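Local coordinates for protein carboxylesterase (EST-2) (PDB 5FRD) that probably hydrolyses carboxylic esters as an alpha/beta hydrolase, and binds a molecule of coenzyme A in the vicinity of its active site, at residues R119-I124 with L140-A145; K134-M139 with E157-V162. All coordinates share one frame; numbering follows the deposited sequence.

Interaction 1: residues R119-I124 with L140-A145. With COA (coenzyme A), chain C.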
loop_
_atom_site.group_PDB
_atom_site.type_symbol
_atom_site.label_atom_id
_atom_site.label_comp_id
_atom_site.label_asym_id
_atom_site.label_seq_id
_atom_site.Cartn_x
_atom_site.Cartn_y
_atom_site.Cartn_z
ATOM N N ARG A 119 -8.906 3.629 11.402
ATOM C CA ARG A 119 -10.340 3.679 11.554
ATOM C C ARG A 119 -11.007 4.208 10.274
ATOM O O ARG A 119 -10.503 5.132 9.631
ATOM C CB ARG A 119 -10.719 4.579 12.733
ATOM C CG ARG A 119 -10.407 3.977 14.103
ATOM C CD ARG A 119 -11.314 2.804 14.496
ATOM N NE ARG A 119 -12.711 3.049 14.183
ATOM C CZ ARG A 119 -13.500 3.923 14.807
ATOM N NH1 ARG A 119 -13.061 4.617 15.848
ATOM N NH2 ARG A 119 -14.751 4.100 14.368
ATOM N N VAL A 120 -12.148 3.619 9.945
ATOM C CA VAL A 120 -12.907 3.986 8.768
ATOM C C VAL A 120 -14.221 4.694 9.157
ATOM O O VAL A 120 -14.953 4.220 10.028
ATOM C CB VAL A 120 -13.205 2.745 7.919
ATOM C CG1 VAL A 120 -13.985 3.121 6.664
ATOM C CG2 VAL A 120 -11.912 2.008 7.568
ATOM N N LEU A 121 -14.499 5.788 8.479
ATOM C CA LEU A 121 -15.752 6.524 8.694
ATOM C C LEU A 121 -16.918 5.569 8.645
ATOM O O LEU A 121 -17.083 4.864 7.657
ATOM C CB LEU A 121 -15.976 7.540 7.597
ATOM C CG LEU A 121 -15.251 8.869 7.630
ATOM C CD1 LEU A 121 -15.449 9.584 6.303
ATOM C CD2 LEU A 121 -15.728 9.709 8.808
ATOM N N PRO A 122 -17.747 5.514 9.722
ATOM C CA PRO A 122 -18.918 4.642 9.677
ATOM C C PRO A 122 -19.854 4.859 8.479
ATOM O O PRO A 122 -20.374 3.902 7.908
ATOM C CB PRO A 122 -19.619 4.956 10.994
ATOM C CG PRO A 122 -18.484 5.223 11.911
ATOM C CD PRO A 122 -17.520 6.033 11.083
ATOM N N GLU A 123 -19.964 6.078 8.008
ATOM C CA GLU A 123 -20.748 6.375 6.783
ATOM C C GLU A 123 -20.219 5.643 5.526
ATOM O O GLU A 123 -20.967 5.359 4.584
ATOM C CB GLU A 123 -20.764 7.883 6.569
ATOM C CG GLU A 123 -21.718 8.373 5.492
ATOM C CD GLU A 123 -21.920 9.890 5.497
ATOM O OE1 GLU A 123 -21.205 10.597 6.240
ATOM O OE2 GLU A 123 -22.792 10.386 4.741
ATOM N N ILE A 124 -18.922 5.355 5.486
ATOM C CA ILE A 124 -18.359 4.522 4.415
ATOM C C ILE A 124 -18.598 3.071 4.783
ATOM O O ILE A 124 -19.179 2.330 4.017
ATOM C CB ILE A 124 -16.840 4.797 4.185
ATOM C CG1 ILE A 124 -16.578 6.244 3.708
ATOM C CG2 ILE A 124 -16.248 3.800 3.170
ATOM C CD1 ILE A 124 -15.126 6.702 3.675
ATOM N N LEU A 140 -14.278 7.977 -2.394
ATOM C CA LEU A 140 -13.464 8.471 -3.497
ATOM C C LEU A 140 -13.346 9.987 -3.562
ATOM O O LEU A 140 -12.316 10.516 -4.024
ATOM C CB LEU A 140 -13.942 7.882 -4.821
ATOM C CG LEU A 140 -13.676 6.363 -4.887
ATOM C CD1 LEU A 140 -13.998 5.861 -6.281
ATOM C CD2 LEU A 140 -12.256 5.941 -4.554
ATOM N N SER A 141 -14.349 10.703 -3.015
ATOM C CA SER A 141 -14.236 12.147 -2.871
ATOM C C SER A 141 -13.082 12.552 -1.939
ATOM O O SER A 141 -12.567 13.662 -2.031
ATOM C CB SER A 141 -15.553 12.778 -2.351
ATOM O OG SER A 141 -15.780 12.530 -0.975
ATOM N N MET A 142 -12.702 11.642 -1.046
ATOM C CA MET A 142 -11.631 11.839 -0.082
ATOM C C MET A 142 -10.289 11.259 -0.552
ATOM O O MET A 142 -9.286 11.384 0.156
ATOM C CB MET A 142 -12.037 11.167 1.227
ATOM C CG MET A 142 -13.280 11.805 1.861
ATOM S SD MET A 142 -13.996 10.894 3.230
ATOM C CE MET A 142 -12.801 11.267 4.487
ATOM N N ALA A 143 -10.302 10.657 -1.746
ATOM C CA ALA A 143 -9.143 9.925 -2.298
ATOM C C ALA A 143 -8.540 10.492 -3.561
ATOM O O ALA A 143 -7.404 10.133 -3.906
ATOM C CB ALA A 143 -9.500 8.482 -2.551
ATOM N N PHE A 144 -9.265 11.359 -4.273
ATOM C CA PHE A 144 -8.811 11.960 -5.528
ATOM C C PHE A 144 -8.931 13.459 -5.421
ATOM O O PHE A 144 -9.934 13.958 -4.885
ATOM C CB PHE A 144 -9.672 11.467 -6.679
ATOM C CG PHE A 144 -9.337 10.090 -7.154
ATOM C CD1 PHE A 144 -8.296 9.889 -8.033
ATOM C CD2 PHE A 144 -10.045 8.984 -6.709
ATOM C CE1 PHE A 144 -7.976 8.621 -8.488
ATOM C CE2 PHE A 144 -9.743 7.730 -7.187
ATOM C CZ PHE A 144 -8.713 7.547 -8.075
ATOM N N ALA A 145 -7.956 14.152 -5.985
ATOM C CA ALA A 145 -7.995 15.620 -6.043
ATOM C C ALA A 145 -8.909 16.094 -7.148
ATOM O O ALA A 145 -9.411 17.220 -7.090
ATOM C CB ALA A 145 -6.604 16.148 -6.248
HETATM N N1A COA C . -2.036 8.778 13.227
HETATM C C2A COA C . -2.014 9.736 14.165
HETATM N N3A COA C . -3.069 9.974 14.954
HETATM C C4A COA C . -4.196 9.236 14.844
HETATM C C5A COA C . -4.299 8.180 13.858
HETATM C C6A COA C . -3.120 7.967 13.036
HETATM N N6A COA C . -3.138 7.007 12.087
HETATM N N7A COA C . -5.518 7.622 13.934
HETATM C C8A COA C . -6.141 8.265 14.938
HETATM N N9A COA C . -5.348 9.222 15.462
HETATM C C1B COA C . -5.736 10.141 16.550
HETATM C C2B COA C . -6.744 11.108 15.999
HETATM O O2B COA C . -6.076 12.197 15.364
HETATM C C3B COA C . -7.546 11.452 17.243
HETATM O O3B COA C . -6.857 12.469 17.969
HETATM P P3B COA C . -7.621 13.735 18.622
HETATM O O7A COA C . -8.516 13.060 19.640
HETATM O O8A COA C . -8.326 14.382 17.447
HETATM O O9A COA C . -6.494 14.570 19.189
HETATM C C4B COA C . -7.543 10.162 18.040
HETATM O O4B COA C . -6.393 9.427 17.578
HETATM C C5B COA C . -8.796 9.317 17.877
HETATM O O5B COA C . -8.987 9.018 16.485
HETATM P P1A COA C . -9.637 7.629 16.010
HETATM O O1A COA C . -9.053 6.491 16.738
HETATM O O2A COA C . -9.492 7.636 14.487
HETATM O O3A COA C . -11.193 7.637 16.417
HETATM P P2A COA C . -12.320 8.757 16.165
HETATM O O4A COA C . -13.549 8.056 16.673
HETATM O O5A COA C . -11.853 10.085 16.675
HETATM O O6A COA C . -12.435 8.983 14.566
HETATM C CBP COA C . -12.905 8.534 12.291
HETATM C CCP COA C . -12.894 7.954 13.698
HETATM C CDP COA C . -13.326 7.427 11.326
HETATM C CEP COA C . -13.925 9.689 12.247
HETATM C CAP COA C . -11.480 9.036 11.943
HETATM O OAP COA C . -10.512 7.975 12.144
HETATM C C9P COA C . -11.381 9.558 10.526
HETATM O O9P COA C . -11.944 10.585 10.211
HETATM N N8P COA C . -10.622 8.849 9.671
HETATM C C7P COA C . -10.287 9.297 8.316
HETATM C C6P COA C . -11.262 8.822 7.244
HETATM C C5P COA C . -11.253 7.352 6.875
HETATM O O5P COA C . -12.312 6.713 6.823
HETATM N N4P COA C . -10.077 6.811 6.548
HETATM C C3P COA C . -9.946 5.456 6.066
HETATM C C2P COA C . -8.635 4.873 6.539
HETATM S S1P COA C . -8.427 3.240 5.796
#
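L121 and M142 meet tip to tip, and this apolar touch is the main direct link between the two segments: L121 CD1 lies 3.6 Å from M142 CE. The bend at the last methionine torsion (chi3 75°) turns the terminal methyl toward L121 and toward the pantetheine arm of the bound coenzyme A, where M142 CE is 4.0 Å from COA C6P. I124 adds a looser contact, its CD1 standing 4.4 Å from M142 SD. L121 was modelled in two conformers, so the leucine-methionine touch is certain for only one of them. V120 CG2 is 4.1 Å from the thiol sulfur, COA S1P, and COA CCP packs over one face of the R119 guanidinium.

Among hydrogen bonds, L121 N donates to the pantetheine amide oxygen, COA O5P, at 2.9 Å and nearly straight (167°). L121 is also the N-cap residue of helix 122-125, and its carbonyl accepts I124 N-H.

Charge acts at the pyrophosphate, where R119 NH1 approaches COA O4A at 3.6 Å without an assigned hydrogen bond. D173 OD1 takes both R119 NE, in a salt bridge, and the V120 N-H, which probably helps to position the arginine. In this contact the arm is thus held by one backbone N-H and by apolar contacts, with further hydrogen bonds to coenzyme A from L202 O and R117 NH1, while the R119 charge probably steadies the pyrophosphate.

Interaction 2: residues K134-M139 with E157-V162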
loop_
_atom_site.group_PDB
_atom_site.type_symbol
_atom_site.label_atom_id
_atom_site.label_comp_id
_atom_site.label_asym_id
_atom_site.label_seq_id
_atom_site.Cartn_x
_atom_site.Cartn_y
_atom_site.Cartn_z
ATOM N N LYS A 134 -23.287 5.393 -2.767
ATOM C CA LYS A 134 -23.079 6.601 -1.973
ATOM C C LYS A 134 -21.798 6.495 -1.139
ATOM O O LYS A 134 -21.056 7.488 -1.005
ATOM C CB LYS A 134 -24.302 6.832 -1.078
ATOM C CG LYS A 134 -24.347 8.143 -0.313
ATOM C CD LYS A 134 -25.606 8.213 0.550
ATOM C CE LYS A 134 -25.827 9.593 1.150
ATOM N NZ LYS A 134 -27.066 9.639 1.976
ATOM N N ALA A 135 -21.548 5.303 -0.605
ATOM C CA ALA A 135 -20.364 5.071 0.235
ATOM C C ALA A 135 -19.102 5.155 -0.609
ATOM O O ALA A 135 -18.108 5.735 -0.177
ATOM C CB ALA A 135 -20.476 3.750 0.942
ATOM N N VAL A 136 -19.157 4.542 -1.791
ATOM C CA VAL A 136 -18.029 4.571 -2.705
ATOM C C VAL A 136 -17.759 6.002 -3.129
ATOM O O VAL A 136 -16.605 6.443 -3.121
ATOM C CB VAL A 136 -18.256 3.645 -3.902
ATOM C CG1 VAL A 136 -17.250 3.920 -4.998
ATOM C CG2 VAL A 136 -18.197 2.189 -3.471
ATOM N N ASP A 137 -18.789 6.767 -3.508
ATOM C CA ASP A 137 -18.591 8.140 -3.880
ATOM C C ASP A 137 -17.998 8.995 -2.748
ATOM O O ASP A 137 -17.142 9.827 -2.991
ATOM C CB ASP A 137 -19.880 8.800 -4.353
ATOM C CG ASP A 137 -20.360 8.263 -5.690
ATOM O OD1 ASP A 137 -19.571 7.671 -6.466
ATOM O OD2 ASP A 137 -21.555 8.496 -5.967
ATOM N N LEU A 138 -18.427 8.743 -1.521
ATOM C CA LEU A 138 -17.871 9.466 -0.363
ATOM C C LEU A 138 -16.382 9.143 -0.162
ATOM O O LEU A 138 -15.539 10.038 -0.081
ATOM C CB LEU A 138 -18.662 9.111 0.889
ATOM C CG LEU A 138 -18.128 9.705 2.199
ATOM C CD1 LEU A 138 -18.050 11.218 2.139
ATOM C CD2 LEU A 138 -18.994 9.215 3.337
ATOM N N MET A 139 -16.073 7.848 -0.169
ATOM C CA MET A 139 -14.670 7.430 -0.044
ATOM C C MET A 139 -13.814 8.031 -1.152
ATOM O O MET A 139 -12.722 8.561 -0.930
ATOM C CB MET A 139 -14.573 5.926 -0.049
ATOM C CG MET A 139 -13.156 5.437 0.179
ATOM S SD MET A 139 -13.152 3.662 0.324
ATOM C CE MET A 139 -11.366 3.382 0.362
ATOM N N GLU A 157 -14.378 -0.001 -10.438
ATOM C CA GLU A 157 -13.730 -1.119 -9.732
ATOM C C GLU A 157 -14.342 -1.350 -8.361
ATOM O O GLU A 157 -14.652 -2.468 -7.981
ATOM C CB GLU A 157 -12.222 -0.868 -9.609
ATOM C CG GLU A 157 -11.463 -0.957 -10.925
ATOM C CD GLU A 157 -10.022 -0.573 -10.827
ATOM O OE1 GLU A 157 -9.603 -0.003 -9.802
ATOM O OE2 GLU A 157 -9.282 -0.884 -11.795
ATOM N N PHE A 158 -14.508 -0.271 -7.597
ATOM C CA PHE A 158 -15.095 -0.406 -6.263
ATOM C C PHE A 158 -16.534 -0.936 -6.318
ATOM O O PHE A 158 -16.900 -1.799 -5.517
ATOM C CB PHE A 158 -15.015 0.939 -5.540
ATOM C CG PHE A 158 -13.719 1.199 -4.786
ATOM C CD1 PHE A 158 -12.576 0.408 -4.925
ATOM C CD2 PHE A 158 -13.673 2.267 -3.899
ATOM C CE1 PHE A 158 -11.431 0.691 -4.194
ATOM C CE2 PHE A 158 -12.530 2.581 -3.187
ATOM C CZ PHE A 158 -11.420 1.771 -3.326
ATOM N N LEU A 159 -17.314 -0.443 -7.290
ATOM C CA LEU A 159 -18.690 -0.952 -7.433
ATOM C C LEU A 159 -18.729 -2.430 -7.788
ATOM O O LEU A 159 -19.643 -3.137 -7.420
ATOM C CB LEU A 159 -19.458 -0.119 -8.451
ATOM C CG LEU A 159 -19.756 1.307 -8.017
ATOM C CD1 LEU A 159 -20.344 2.113 -9.173
ATOM C CD2 LEU A 159 -20.689 1.358 -6.808
ATOM N N ASP A 160 -17.708 -2.900 -8.525
ATOM C CA ASP A 160 -17.542 -4.314 -8.858
ATOM C C ASP A 160 -16.953 -5.193 -7.748
ATOM O O ASP A 160 -16.926 -6.423 -7.858
ATOM C CB ASP A 160 -16.682 -4.447 -10.124
ATOM C CG ASP A 160 -17.411 -4.031 -11.404
ATOM O OD1 ASP A 160 -18.655 -3.865 -11.380
ATOM O OD2 ASP A 160 -16.724 -3.881 -12.462
ATOM N N ARG A 161 -16.440 -4.557 -6.696
ATOM C CA ARG A 161 -15.723 -5.275 -5.633
ATOM C C ARG A 161 -16.215 -4.874 -4.258
ATOM O O ARG A 161 -15.438 -4.854 -3.320
ATOM C CB ARG A 161 -14.235 -4.934 -5.757
ATOM C CG ARG A 161 -13.605 -5.291 -7.081
ATOM C CD ARG A 161 -12.259 -4.626 -7.226
ATOM N NE ARG A 161 -11.779 -4.795 -8.572
ATOM C CZ ARG A 161 -10.636 -4.301 -9.038
ATOM N NH1 ARG A 161 -9.800 -3.652 -8.238
ATOM N NH2 ARG A 161 -10.343 -4.449 -10.334
ATOM N N VAL A 162 -17.503 -4.581 -4.105
ATOM C CA VAL A 162 -17.999 -4.047 -2.825
ATOM C C VAL A 162 -17.738 -5.009 -1.684
ATOM O O VAL A 162 -17.337 -4.549 -0.614
ATOM C CB VAL A 162 -19.515 -3.730 -2.932
ATOM C CG1 VAL A 162 -20.159 -3.444 -1.578
ATOM C CG2 VAL A 162 -19.758 -2.539 -3.826
#
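With CG anti to the backbone N (chi1 -176°) and the rest of its chain extended, M139 sends its sulfur and methyl across to the F158 ring. V136 likewise has CG1 opposite its backbone N (chi1 166°), which places that methyl at the edge of the same ring, near its plane. M139 and F158 cross at about a right angle. M139 SD lies 3.7 Å from F158 CE2, and M139 CE reaches the same carbon at 3.8 Å. The sulfur stands 4.9 Å from the centroid of the F158 ring. Its direction is 64° off the ring normal, an oblique Met-aromatic contact. V136 CG1 meets F158 CB at 3.8 Å, and V136 CG2 touches L159 CD2 more loosely, at 4.2 Å.

Helices 132-141 and 149-160 are thus packed together, with V136 CA 6.8 Å from F158 CA. Both belong to the helical insertion between strands 106-112 and 192-197, the usual place of the cap in alpha/beta hydrolases. Replacing F158 by an alanine would remove the ring and is likely to leave the M139 sulfur without its aromatic partner, with a gap beside V136. Further helices of the insertion close round these side chains: L165 reaches F158 and L169 reaches M139 from helix 162-173, while L128 packs on V136. Nearer the surface, D137 OD1 forms a salt bridge with R155 NE, a second tie between helices 132-141 and 149-160.

How the interactions relate
From the N terminus the segments come in the order 119-124, 134-139, 140-145 and 157-162, so the two contacts cross rather than nest. Interaction 1 closes a loop of 15 intervening residues, 13 of them helical, bringing M142, just after helix 132-141, back to the N-cap and first turn of helix 122-125. Before that loop ends, interaction 2 opens its own, of 17 residues, which brings helix 149-160 back onto helix 132-141. This shared helix joins the two, whose centres lie 10 Å apart. They touch directly: E123 CG is 3.6 Å from L138 CD2, and L140 CD2 is 3.6 Å from F158 CE2. The coenzyme A pocket is thereby connected to the helix packing behind it.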